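Local coordinates for protein RmpD (Hexulose-6-phosphate synthase) (PDB 3EXR) that belongs to the HUMPS family of TIM-barrel proteins and folds as a closed eight-stranded parallel barrel, two chains of which make up the assembly, at residues A[99-102]-A[103-107]. Residues are numbered along the deposited sequence; the frame is centred on the assembly and turned at random.
Sequences AARK and AIEDI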
loop_
_atom_site.group_PDB
_atom_site.type_symbol
_atom_site.label_atom_id
_atom_site.label_comp_id
_atom_site.label_asym_id
_atom_site.label_seq_id
_atom_site.Cartn_x
_atom_site.Cartn_y
_atom_site.Cartn_z
ATOM N N ALA A 99 1.771 -15.999 -2.262
ATOM C CA ALA A 99 2.285 -15.776 -3.619
ATOM C C ALA A 99 3.495 -14.840 -3.596
ATOM O O ALA A 99 4.458 -15.039 -4.336
ATOM C CB ALA A 99 1.197 -15.212 -4.537
ATOM N N ALA A 100 3.454 -13.843 -2.707
ATOM C CA ALA A 100 4.535 -12.881 -2.566
ATOM C C ALA A 100 5.755 -13.582 -1.990
ATOM O O ALA A 100 6.866 -13.426 -2.506
ATOM C CB ALA A 100 4.108 -11.730 -1.673
ATOM N N ARG A 101 5.553 -14.392 -0.955
ATOM C CA ARG A 101 6.670 -15.155 -0.379
ATOM C C ARG A 101 7.318 -16.087 -1.397
ATOM O O ARG A 101 8.549 -16.146 -1.490
ATOM C CB ARG A 101 6.259 -15.950 0.850
ATOM C CG ARG A 101 7.415 -16.732 1.425
ATOM C CD ARG A 101 7.115 -17.396 2.747
ATOM N NE ARG A 101 6.088 -18.415 2.650
ATOM C CZ ARG A 101 6.301 -19.681 2.302
ATOM N NH1 ARG A 101 7.529 -20.100 1.990
ATOM N NH2 ARG A 101 5.271 -20.540 2.272
ATOM N N LYS A 102 6.494 -16.819 -2.135
ATOM C CA LYS A 102 7.016 -17.737 -3.145
ATOM C C LYS A 102 7.828 -16.997 -4.203
ATOM O O LYS A 102 8.886 -17.471 -4.611
ATOM C CB LYS A 102 5.898 -18.581 -3.774
ATOM C CG LYS A 102 5.273 -19.609 -2.816
ATOM C CD LYS A 102 4.199 -20.505 -3.527
ATOM C CE LYS A 102 3.279 -21.260 -2.499
ATOM N NZ LYS A 102 2.015 -21.854 -3.082
ATOM N N ALA A 103 7.355 -15.826 -4.624
ATOM C CA ALA A 103 8.059 -15.067 -5.657
ATOM C C ALA A 103 9.383 -14.492 -5.178
ATOM O O ALA A 103 10.376 -14.516 -5.916
ATOM C CB ALA A 103 7.185 -13.963 -6.219
ATOM N N ILE A 104 9.420 -13.984 -3.938
ATOM C CA ILE A 104 10.640 -13.367 -3.455
ATOM C C ILE A 104 11.689 -14.448 -3.153
ATOM O O ILE A 104 12.865 -14.244 -3.402
ATOM C CB ILE A 104 10.414 -12.362 -2.273
ATOM C CG1 ILE A 104 11.634 -11.446 -2.118
ATOM C CG2 ILE A 104 10.071 -13.090 -1.012
ATOM C CD1 ILE A 104 11.330 -10.134 -1.385
ATOM N N GLU A 105 11.237 -15.604 -2.664
ATOM C CA GLU A 105 12.116 -16.761 -2.433
ATOM C C GLU A 105 12.665 -17.329 -3.733
ATOM O O GLU A 105 13.801 -17.802 -3.774
ATOM C CB GLU A 105 11.388 -17.867 -1.682
ATOM C CG GLU A 105 11.230 -17.592 -0.206
ATOM C CD GLU A 105 10.450 -18.671 0.510
ATOM O OE1 GLU A 105 10.063 -19.677 -0.127
ATOM O OE2 GLU A 105 10.183 -18.493 1.700
ATOM N N ASP A 106 11.872 -17.287 -4.799
ATOM C CA ASP A 106 12.329 -17.820 -6.084
ATOM C C ASP A 106 13.537 -17.044 -6.614
ATOM O O ASP A 106 14.486 -17.632 -7.138
ATOM C CB ASP A 106 11.210 -17.764 -7.119
ATOM C CG ASP A 106 11.602 -18.428 -8.415
ATOM O OD1 ASP A 106 11.934 -19.631 -8.377
ATOM O OD2 ASP A 106 11.625 -17.791 -9.487
ATOM N N ILE A 107 13.518 -15.719 -6.462
ATOM C CA ILE A 107 14.607 -14.877 -6.947
ATOM C C ILE A 107 15.757 -14.742 -5.934
ATOM O O ILE A 107 16.937 -14.682 -6.311
ATOM C CB ILE A 107 14.049 -13.482 -7.382
ATOM C CG1 ILE A 107 13.353 -13.583 -8.751
ATOM C CG2 ILE A 107 15.162 -12.415 -7.390
ATOM C CD1 ILE A 107 14.243 -14.053 -9.883
#
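The carbonyl oxygen of Arg101 takes the backbone N-H of Glu105, with Glu105 N 3.0 Å from Arg101 O, and the CB and CG of Glu105 also lie against that oxygen. One turn of helix thus brings the two side chains into reach of each other, and they close a salt bridge between positions i and i+4. Arg101 NH1 donates to Glu105 OE2 at 3.1 Å, a nearly straight bond (N-H...O 164°) that keeps to the guanidinium plane and meets the oxygen on its syn side, somewhat out of the carboxylate plane. The two planes stand 61° apart. With CG anti to the backbone N, the arginine lays its methylene chain beside the acid: CG is 3.3 Å from Glu105 OE2. A bend at chi3 (64°) then swings the guanidinium round that carboxylate oxygen. NE is hydrogen-bonded to the carbonyl oxygen of Ala133 and NH2 also has a partner outside the segment; with Glu105 these bonds probably limit rotation of the group.

Regular alpha-helical bonds continue through the segment. Ile104 N donates to Ala100 O at 3.0 Å, and the isoleucine methyl CG2 packs 3.4 Å from Arg101 O. Asp106 N likewise bonds to Lys102 O.

Residues 99-107 form the C-terminal part of helix 94-107, which links strands 85-89 and 113-117 in a beta-alpha-beta unit of the barrel. Ala100 and Ile104 face inward onto Met86 and Ile114, and Arg101 also touches Ile114. On the adjacent helix 71-79, Ala100 and Ala103 touch Ala75, and Ile104 and Ile107 touch Ala79.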